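PDB 3FDU: putative enoyl-CoA hydratase/isomerase from Acinetobacter baumannii, which probably hydrates or isomerises enoyl-CoA thioesters, as other members of the crotonase family do, although its own substrate is not established. Local coordinates for residues 228-231 / 232-236; 28-31 / 32-35; 220-223 / 224-228; 64-68 / 69-73. The protein carries 4 engineered substitutions. All coordinates share one frame; numbering follows the deposited sequence.

Contact 1 (228-231 / 232-236); sequences EAEI and FMQRV
Ile231 O accepts from Arg235 N at 3.2 Å, one turn along near the end of helix 218-236. Arg235 CG lies beside the same oxygen, 3.2 Å from Ile231 O. Its chi1 of -42° sets it there, anti to the carbonyl carbon and beside the backbone N. The later bends only direct the guanidinium. The branches of Ile231 lead off the helix, so its carbonyl oxygen makes the contact with this turn.

Phe232 is tied in the same way. Its N bonds to Glu228 O at 2.8 Å, and its CB rests on that oxygen at 3.3 Å. CG lies anti to the backbone N (chi1 -173°), which carries the ring off the turn. A glycerol molecule, probably from the crystallisation liquor, lies close to this side chain.

Gln234 covers the solvent side. Its N bonds to Glu230 O at 3.2 Å, and its CG packs against that carbonyl. The extended chain then crosses Glu230 obliquely, with NE2 4.1 Å from Glu230 CG. Their amide and carboxylate planes stand 67° apart, and the two end groups do not pair.

Glu228 bonds to Ser148 and Gly146 N, and Arg235 forms a salt bridge with Glu240. This end of the helix is flanked by helix 68-76, where Met233 and Val236 touch Phe74, and by the 140-143 loop. On the second subunit, Ile231 meets Leu213 and Arg235 meets Ala205.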
loop_
_atom_site.group_PDB
_atom_site.type_symbol
_atom_site.label_atom_id
_atom_site.label_comp_id
_atom_site.label_asym_id
_atom_site.label_seq_id
_atom_site.Cartn_x
_atom_site.Cartn_y
_atom_site.Cartn_z
ATOM N N GLU A 228 9.301 15.298 10.148
ATOM C CA GLU A 228 8.158 16.080 9.637
ATOM C C GLU A 228 7.925 17.316 10.505
ATOM O O GLU A 228 7.661 18.418 9.979
ATOM C CB GLU A 228 6.877 15.250 9.641
ATOM C CG GLU A 228 6.759 14.301 8.448
ATOM C CD GLU A 228 5.386 13.582 8.412
ATOM O OE1 GLU A 228 4.616 13.750 9.394
ATOM O OE2 GLU A 228 5.100 12.866 7.409
ATOM N N ALA A 229 7.983 17.127 11.821
ATOM C CA ALA A 229 7.687 18.201 12.763
ATOM C C ALA A 229 8.656 19.355 12.526
ATOM O O ALA A 229 8.290 20.511 12.609
ATOM C CB ALA A 229 7.790 17.686 14.242
ATOM N N GLU A 230 9.896 19.048 12.199
ATOM C CA GLU A 230 10.883 20.115 11.941
ATOM C C GLU A 230 10.507 20.962 10.708
ATOM O O GLU A 230 10.463 22.222 10.744
ATOM C CB GLU A 230 12.289 19.475 11.818
ATOM C CG GLU A 230 13.387 20.468 11.454
ATOM C CD GLU A 230 14.804 19.862 11.642
ATOM O OE1 GLU A 230 15.723 20.670 11.867
ATOM O OE2 GLU A 230 14.994 18.618 11.583
ATOM N N ILE A 231 10.170 20.274 9.626
ATOM C CA ILE A 231 9.697 20.945 8.427
ATOM C C ILE A 231 8.383 21.734 8.666
ATOM O O ILE A 231 8.232 22.853 8.179
ATOM C CB ILE A 231 9.560 19.941 7.249
ATOM C CG1 ILE A 231 10.987 19.450 6.891
ATOM C CG2 ILE A 231 8.739 20.596 6.028
ATOM C CD1 ILE A 231 11.007 18.281 5.949
ATOM N N PHE A 232 7.474 21.144 9.426
ATOM C CA PHE A 232 6.186 21.748 9.760
ATOM C C PHE A 232 6.406 23.111 10.490
ATOM O O PHE A 232 5.753 24.116 10.180
ATOM C CB PHE A 232 5.389 20.775 10.659
ATOM C CG PHE A 232 3.959 21.218 10.950
ATOM C CD1 PHE A 232 2.891 20.733 10.188
ATOM C CD2 PHE A 232 3.681 22.065 12.005
ATOM C CE1 PHE A 232 1.529 21.149 10.464
ATOM C CE2 PHE A 232 2.340 22.485 12.279
ATOM C CZ PHE A 232 1.272 22.011 11.518
ATOM N N MET A 233 7.326 23.138 11.455
ATOM C CA MET A 233 7.616 24.393 12.176
ATOM C C MET A 233 8.269 25.496 11.334
ATOM O O MET A 233 8.011 26.708 11.571
ATOM C CB MET A 233 8.394 24.105 13.481
ATOM C CG MET A 233 7.529 23.468 14.614
ATOM S SD MET A 233 6.058 24.399 15.214
ATOM C CE MET A 233 6.957 25.910 15.807
ATOM N N GLN A 234 9.101 25.095 10.361
ATOM C CA GLN A 234 9.631 25.995 9.305
ATOM C C GLN A 234 8.501 26.694 8.557
ATOM O O GLN A 234 8.565 27.893 8.283
ATOM C CB GLN A 234 10.476 25.221 8.281
ATOM C CG GLN A 234 11.787 24.640 8.857
ATOM C CD GLN A 234 12.562 23.780 7.844
ATOM O OE1 GLN A 234 12.211 23.684 6.657
ATOM N NE2 GLN A 234 13.616 23.167 8.311
ATOM N N ARG A 235 7.480 25.914 8.199
ATOM C CA ARG A 235 6.255 26.482 7.581
ATOM C C ARG A 235 5.464 27.317 8.523
ATOM O O ARG A 235 5.055 28.410 8.157
ATOM C CB ARG A 235 5.337 25.368 7.016
ATOM C CG ARG A 235 6.077 24.288 6.289
ATOM C CD ARG A 235 6.222 24.484 4.813
ATOM N NE ARG A 235 6.042 25.851 4.401
ATOM C CZ ARG A 235 7.043 26.705 4.208
ATOM N NH1 ARG A 235 8.299 26.307 4.396
ATOM N NH2 ARG A 235 6.778 27.942 3.804
ATOM N N VAL A 236 5.231 26.848 9.755
ATOM C CA VAL A 236 4.543 27.696 10.754
ATOM C C VAL A 236 5.234 29.097 10.986
ATOM O O VAL A 236 4.556 30.137 11.217
ATOM C CB VAL A 236 4.467 26.982 12.100
ATOM C CG1 VAL A 236 4.168 27.979 13.258
ATOM C CG2 VAL A 236 3.477 25.728 12.040
#

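Contact 2 (28-31 / 32-35); sequences ALYG and ELYL
A chi1 of 52° puts Tyr30 CG between its backbone N and carbonyl carbon, and the ring swings up to Leu33. This torsion and the helix backbone put Leu33 CB over the centre of the Tyr30 face. The CH-pi contact runs 3.9 Å from Leu33 CB to the ring centroid. Leu33 has CG anti to its own N (chi1 177°), which swings CG and CD2 toward Leu29 CD2 and Tyr30 CE2. Leu33 CD2 meets Leu29 CD2 at a tight 3.5 Å.

The second ring is covered in a similar way. Leu29 CB sits over one face of Tyr34, offset toward the rim, 3.8 Å from the centroid. The Tyr34 hydroxyl reaches Asn66 OD1, and the Tyr30 hydroxyl reaches His6.

The backbone closes the first turn. Tyr30 is the N-cap residue, and its O takes a bond from Tyr34 N at 3.1 Å. Leu33 N adds a weak bond to the same oxygen, bent to 123°. Tyr30 N is buried here and has no partner in the model.

This is a helix start with leucines packed on both tyrosine rings. It lies where the loop after strand 15-20 enters helix 31-46. In crotonase-fold enzymes this loop, with its Asn-Arg-Pro sequence, probably lines the CoA site.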
loop_
_atom_site.group_PDB
_atom_site.type_symbol
_atom_site.label_atom_id
_atom_site.label_comp_id
_atom_site.label_asym_id
_atom_site.label_seq_id
_atom_site.Cartn_x
_atom_site.Cartn_y
_atom_site.Cartn_z
ATOM N N ALA A 28 -12.600 21.008 17.840
ATOM C CA ALA A 28 -11.247 21.542 17.505
ATOM C C ALA A 28 -10.313 21.392 18.694
ATOM O O ALA A 28 -10.724 21.607 19.844
ATOM C CB ALA A 28 -11.282 23.052 17.010
ATOM N N LEU A 29 -9.049 21.045 18.431
ATOM C CA LEU A 29 -8.108 20.774 19.534
ATOM C C LEU A 29 -7.142 21.934 19.760
ATOM O O LEU A 29 -6.600 22.452 18.825
ATOM C CB LEU A 29 -7.303 19.496 19.273
ATOM C CG LEU A 29 -8.225 18.297 19.015
ATOM C CD1 LEU A 29 -7.442 17.069 18.552
ATOM C CD2 LEU A 29 -9.067 17.946 20.285
ATOM N N TYR A 30 -6.960 22.323 21.021
ATOM C CA TYR A 30 -5.974 23.338 21.399
ATOM C C TYR A 30 -4.779 22.681 22.098
ATOM O O TYR A 30 -4.873 21.541 22.553
ATOM C CB TYR A 30 -6.637 24.434 22.271
ATOM C CG TYR A 30 -7.438 23.925 23.487
ATOM C CD1 TYR A 30 -6.857 23.848 24.739
ATOM C CD2 TYR A 30 -8.760 23.551 23.364
ATOM C CE1 TYR A 30 -7.575 23.400 25.844
ATOM C CE2 TYR A 30 -9.501 23.089 24.473
ATOM C CZ TYR A 30 -8.894 23.041 25.703
ATOM O OH TYR A 30 -9.596 22.603 26.798
ATOM N N GLY A 31 -3.677 23.420 22.217
ATOM C CA GLY A 31 -2.408 22.942 22.796
ATOM C C GLY A 31 -2.534 21.961 23.946
ATOM O O GLY A 31 -2.077 20.785 23.870
ATOM N N GLU A 32 -3.138 22.429 25.026
ATOM C CA GLU A 32 -3.214 21.626 26.241
ATOM C C GLU A 32 -4.139 20.387 26.142
ATOM O O GLU A 32 -3.915 19.380 26.790
ATOM C CB GLU A 32 -3.585 22.517 27.434
ATOM C CG GLU A 32 -2.329 23.212 28.080
ATOM C CD GLU A 32 -2.448 23.388 29.595
ATOM O OE1 GLU A 32 -3.258 24.237 30.034
ATOM O OE2 GLU A 32 -1.740 22.669 30.353
ATOM N N LEU A 33 -5.153 20.453 25.303
ATOM C CA LEU A 33 -6.029 19.295 25.107
ATOM C C LEU A 33 -5.267 18.194 24.363
ATOM O O LEU A 33 -5.370 17.024 24.728
ATOM C CB LEU A 33 -7.310 19.719 24.369
ATOM C CG LEU A 33 -8.350 18.635 24.003
ATOM C CD1 LEU A 33 -8.730 17.818 25.253
ATOM C CD2 LEU A 33 -9.569 19.333 23.435
ATOM N N TYR A 34 -4.456 18.549 23.352
ATOM C CA TYR A 34 -3.575 17.524 22.756
ATOM C C TYR A 34 -2.755 16.764 23.860
ATOM O O TYR A 34 -2.649 15.512 23.871
ATOM C CB TYR A 34 -2.582 18.136 21.783
ATOM C CG TYR A 34 -3.089 18.739 20.487
ATOM C CD1 TYR A 34 -3.492 17.929 19.421
ATOM C CD2 TYR A 34 -3.077 20.121 20.294
ATOM C CE1 TYR A 34 -3.890 18.477 18.212
ATOM C CE2 TYR A 34 -3.481 20.683 19.080
ATOM C CZ TYR A 34 -3.902 19.856 18.058
ATOM O OH TYR A 34 -4.256 20.394 16.834
ATOM N N LEU A 35 -2.195 17.515 24.803
ATOM C CA LEU A 35 -1.386 16.900 25.874
ATOM C C LEU A 35 -2.195 16.066 26.838
ATOM O O LEU A 35 -1.731 15.003 27.335
ATOM C CB LEU A 35 -0.647 17.987 26.657
ATOM C CG LEU A 35 0.247 18.884 25.787
ATOM C CD1 LEU A 35 0.956 19.945 26.645
ATOM C CD2 LEU A 35 1.305 18.053 25.000
#

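Contact 3 (220-223 / 224-228); sequences QIIE and CIDHE
Ile221 O receives Ile225 N at 2.9 Å in a nearly straight bond, 177° at the hydrogen. Side-chain carbons of Ile225 also lie against Ile221 O, CG1 nearest at 3.4 Å. CG1 is anti to the carbonyl carbon of Ile225 (chi1 -68°), which lays the branch back along the helix toward Ile221. CD1 then meets Ile221 CG2 at 4.1 Å, and the two side chains cross at a slant.

Cys224 N bonds to Gln220 O at 2.9 Å. Its CB lies beside both Gln220 O and Ile221 O, about equally far from each. SG stands opposite the backbone N (chi1 179°), beside the carbonyl carbon of Cys224.

Asp226 lies alongside Ile222, and both side chains point the same way. Asp226 N bonds to Ile222 O at 3.0 Å. Asp226 OD2 comes to 4.0 Å from Ile222 CG2, a van der Waals approach of a methyl to a carboxylate oxygen. Its other oxygen, OD1, makes a salt bridge with Lys93. At the outer side, His227 N bonds to Glu223 O at 3.0 Å.

This first half of helix 218-236 rests on two other helices. Ile222 and Ile225 touch helix 87-97, at Lys93 and, for Ile222, Arg97 as well. Cys224 touches Ser148 and Gln149 of helix 147-155, while His227 packs on Leu213 of the second subunit.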
loop_
_atom_site.group_PDB
_atom_site.type_symbol
_atom_site.label_atom_id
_atom_site.label_comp_id
_atom_site.label_asym_id
_atom_site.label_seq_id
_atom_site.Cartn_x
_atom_site.Cartn_y
_atom_site.Cartn_z
ATOM N N GLN A 220 11.563 3.958 13.514
ATOM C CA GLN A 220 11.539 4.730 12.258
ATOM C C GLN A 220 10.288 5.601 12.073
ATOM O O GLN A 220 10.365 6.661 11.442
ATOM C CB GLN A 220 11.649 3.822 11.020
ATOM C CG GLN A 220 12.995 3.159 10.835
ATOM C CD GLN A 220 13.450 2.367 12.074
ATOM O OE1 GLN A 220 14.509 2.659 12.646
ATOM N NE2 GLN A 220 12.659 1.363 12.489
ATOM N N ILE A 221 9.137 5.116 12.546
ATOM C CA ILE A 221 7.885 5.905 12.523
ATOM C C ILE A 221 8.060 7.152 13.420
ATOM O O ILE A 221 7.703 8.281 13.057
ATOM C CB ILE A 221 6.670 5.032 12.980
ATOM C CG1 ILE A 221 6.440 3.896 11.963
ATOM C CG2 ILE A 221 5.351 5.881 13.210
ATOM C CD1 ILE A 221 5.305 2.921 12.471
ATOM N N ILE A 222 8.599 6.951 14.613
ATOM C CA ILE A 222 8.861 8.054 15.502
ATOM C C ILE A 222 9.802 9.061 14.845
ATOM O O ILE A 222 9.533 10.261 14.862
ATOM C CB ILE A 222 9.453 7.576 16.852
ATOM C CG1 ILE A 222 8.485 6.670 17.617
ATOM C CG2 ILE A 222 9.743 8.743 17.710
ATOM C CD1 ILE A 222 7.207 7.379 18.050
ATOM N N GLU A 223 10.895 8.576 14.249
ATOM C CA GLU A 223 11.820 9.425 13.483
ATOM C C GLU A 223 11.147 10.217 12.358
ATOM O O GLU A 223 11.498 11.393 12.124
ATOM C CB GLU A 223 13.007 8.603 12.919
ATOM C CG GLU A 223 14.053 8.248 14.020
ATOM C CD GLU A 223 14.987 7.062 13.650
ATOM O OE1 GLU A 223 14.764 6.401 12.610
ATOM O OE2 GLU A 223 15.946 6.788 14.429
ATOM N N CYS A 224 10.213 9.582 11.648
ATOM C CA CYS A 224 9.482 10.270 10.572
ATOM C C CYS A 224 8.603 11.384 11.154
ATOM O O CYS A 224 8.631 12.522 10.670
ATOM C CB CYS A 224 8.637 9.280 9.769
ATOM S SG CYS A 224 7.659 10.069 8.429
ATOM N N ILE A 225 7.840 11.079 12.206
ATOM C CA ILE A 225 7.057 12.122 12.887
ATOM C C ILE A 225 7.912 13.359 13.278
ATOM O O ILE A 225 7.523 14.502 13.040
ATOM C CB ILE A 225 6.306 11.524 14.099
ATOM C CG1 ILE A 225 5.222 10.569 13.545
ATOM C CG2 ILE A 225 5.638 12.663 15.031
ATOM C CD1 ILE A 225 4.578 9.627 14.613
ATOM N N ASP A 226 9.098 13.094 13.824
ATOM C CA ASP A 226 9.999 14.164 14.339
ATOM C C ASP A 226 10.583 14.989 13.204
ATOM O O ASP A 226 10.694 16.193 13.306
ATOM C CB ASP A 226 11.108 13.580 15.225
ATOM C CG ASP A 226 10.602 13.185 16.648
ATOM O OD1 ASP A 226 9.553 13.657 17.150
ATOM O OD2 ASP A 226 11.283 12.394 17.311
ATOM N N HIS A 227 10.930 14.344 12.106
ATOM C CA HIS A 227 11.574 15.072 11.027
ATOM C C HIS A 227 10.488 15.877 10.271
ATOM O O HIS A 227 10.716 16.997 9.811
ATOM C CB HIS A 227 12.299 14.110 10.079
ATOM C CG HIS A 227 12.692 14.747 8.790
ATOM N ND1 HIS A 227 13.480 15.887 8.739
ATOM C CD2 HIS A 227 12.351 14.462 7.508
ATOM C CE1 HIS A 227 13.640 16.252 7.481
ATOM N NE2 HIS A 227 12.966 15.405 6.712
ATOM N N GLU A 228 9.301 15.298 10.148
ATOM C CA GLU A 228 8.158 16.080 9.637
ATOM C C GLU A 228 7.925 17.316 10.505
ATOM O O GLU A 228 7.661 18.418 9.979
ATOM C CB GLU A 228 6.877 15.250 9.641
ATOM C CG GLU A 228 6.759 14.301 8.448
ATOM C CD GLU A 228 5.386 13.582 8.412
ATOM O OE1 GLU A 228 4.616 13.750 9.394
ATOM O OE2 GLU A 228 5.100 12.866 7.409
#

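Contact 4 (64-68 / 69-73); sequences AGNDM and KDFMG
Asp67 keeps an extended backbone (phi -60°, psi 122°), and the chain turns helical at Met68, so that Asp67 O accepts from Phe71 N at 2.8 Å. The Asp67 side chain folds over the same helix start. Its OD2 takes the N-H of Asp70 at 2.9 Å, almost straight at 178° and met nearly along the C-O axis. This is a side-chain N-cap, and its negative charge should suit the positive end of the helix. OD1 of Asp67 forms a salt bridge with Arg22, which fixes the carboxylate from its other oxygen.

The loop-to-helix step belongs to the crotonase fold. In that family the loop ahead of this helix typically supplies a backbone N-H to the oxyanion hole.

Asn66 reaches across to Phe71, with ND2 3.4 Å from Phe71 CD1. The amide and ring planes are steeply turned against each other. Asn66 OD1 is hydrogen-bonded to Tyr34 OH, and ND2 donates to a glycerol, probably from the crystallisation liquor.

Met68 lies beside Phe71 and points the same way. Its SD is 5.2 Å from the ring centroid, in an oblique Met-aromatic contact. Bends at chi2 and chi3 bring Met68 CE back to Phe71 CB, 4.0 Å away. Met68 CG meets Met72 CE at 4.3 Å.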
loop_
_atom_site.group_PDB
_atom_site.type_symbol
_atom_site.label_atom_id
_atom_site.label_comp_id
_atom_site.label_asym_id
_atom_site.label_seq_id
_atom_site.Cartn_x
_atom_site.Cartn_y
_atom_site.Cartn_z
ATOM N N ALA A 64 -12.658 18.849 14.443
ATOM C CA ALA A 64 -12.557 19.878 13.415
ATOM C C ALA A 64 -11.082 20.202 13.126
ATOM O O ALA A 64 -10.765 21.051 12.291
ATOM C CB ALA A 64 -13.302 21.176 13.880
ATOM N N GLY A 65 -10.167 19.543 13.817
ATOM C CA GLY A 65 -8.727 19.843 13.556
ATOM C C GLY A 65 -8.110 20.827 14.554
ATOM O O GLY A 65 -8.674 21.093 15.609
ATOM N N ASN A 66 -6.943 21.378 14.217
ATOM C CA ASN A 66 -6.254 22.326 15.110
ATOM C C ASN A 66 -7.141 23.574 15.316
ATOM O O ASN A 66 -7.626 24.128 14.366
ATOM C CB ASN A 66 -4.924 22.745 14.466
ATOM C CG ASN A 66 -4.037 23.470 15.403
ATOM O OD1 ASN A 66 -3.953 23.115 16.595
ATOM N ND2 ASN A 66 -3.336 24.513 14.890
ATOM N N ASP A 67 -7.346 23.997 16.558
ATOM C CA ASP A 67 -8.116 25.209 16.838
ATOM C C ASP A 67 -7.490 26.474 16.204
ATOM O O ASP A 67 -6.292 26.838 16.487
ATOM C CB ASP A 67 -8.241 25.350 18.342
ATOM C CG ASP A 67 -9.094 26.552 18.754
ATOM O OD1 ASP A 67 -10.268 26.321 19.061
ATOM O OD2 ASP A 67 -8.591 27.704 18.761
ATOM N N MET A 68 -8.272 27.160 15.354
ATOM C CA MET A 68 -7.653 28.195 14.518
ATOM C C MET A 68 -7.288 29.448 15.338
ATOM O O MET A 68 -6.275 30.099 15.095
ATOM C CB MET A 68 -8.470 28.499 13.233
ATOM C CG MET A 68 -7.568 29.058 12.107
ATOM S SD MET A 68 -6.553 27.862 11.194
ATOM C CE MET A 68 -6.366 26.356 12.092
ATOM N N LYS A 69 -8.092 29.766 16.339
ATOM C CA LYS A 69 -7.771 30.877 17.212
ATOM C C LYS A 69 -6.430 30.639 17.908
ATOM O O LYS A 69 -5.557 31.501 17.854
ATOM C CB LYS A 69 -8.860 31.080 18.254
ATOM C CG LYS A 69 -9.661 32.331 17.974
ATOM C CD LYS A 69 -11.158 32.139 18.225
ATOM C CE LYS A 69 -11.954 33.162 17.418
ATOM N NZ LYS A 69 -13.412 32.819 17.436
ATOM N N ASP A 70 -6.286 29.470 18.533
ATOM C CA ASP A 70 -5.034 28.994 19.134
ATOM C C ASP A 70 -3.892 29.087 18.115
ATOM O O ASP A 70 -2.802 29.606 18.423
ATOM C CB ASP A 70 -5.234 27.536 19.593
ATOM C CG ASP A 70 -4.155 27.027 20.540
ATOM O OD1 ASP A 70 -3.951 27.620 21.609
ATOM O OD2 ASP A 70 -3.571 25.967 20.266
ATOM N N PHE A 71 -4.114 28.564 16.918
ATOM C CA PHE A 71 -3.091 28.533 15.904
ATOM C C PHE A 71 -2.550 29.941 15.591
ATOM O O PHE A 71 -1.379 30.120 15.306
ATOM C CB PHE A 71 -3.611 27.907 14.618
ATOM C CG PHE A 71 -2.567 27.809 13.542
ATOM C CD1 PHE A 71 -1.412 27.045 13.748
ATOM C CD2 PHE A 71 -2.711 28.489 12.347
ATOM C CE1 PHE A 71 -0.439 26.957 12.768
ATOM C CE2 PHE A 71 -1.714 28.399 11.334
ATOM C CZ PHE A 71 -0.589 27.641 11.547
ATOM N N MET A 72 -3.425 30.933 15.590
ATOM C CA MET A 72 -2.979 32.234 15.225
ATOM C C MET A 72 -2.169 32.885 16.351
ATOM O O MET A 72 -1.225 33.618 16.085
ATOM C CB MET A 72 -4.160 33.084 14.760
ATOM C CG MET A 72 -4.600 32.567 13.402
ATOM S SD MET A 72 -5.710 33.645 12.606
ATOM C CE MET A 72 -5.850 32.844 11.031
ATOM N N GLY A 73 -2.505 32.572 17.593
ATOM C CA GLY A 73 -1.687 33.030 18.707
ATOM C C GLY A 73 -0.325 32.353 18.623
ATOM O O GLY A 73 0.712 32.966 18.889
#

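In the fold
Contacts 2 and 4 are neighbours, with centres 9 Å apart. Leu29 O meets Asp67 N at 2.8 Å, a probable hydrogen bond, and Asp70 OD2 binds Gly31 N, so each helix start is tied to the other. Contacts 1 and 3 are successive parts of helix 218-236. They share Glu228, and their centres are 12 Å apart. Contact 1 joins contact 4 where Val236 CG2 packs on Phe71 CE1 at 4.2 Å. Contact 3 stays apart from contact 2, about 11 Å between nearest atoms. Glycerol is found near Gly31, Asn66 and Phe232, which may mark pockets. Contact 4, with its probable oxyanion-hole loop, is probably the closest to the active site.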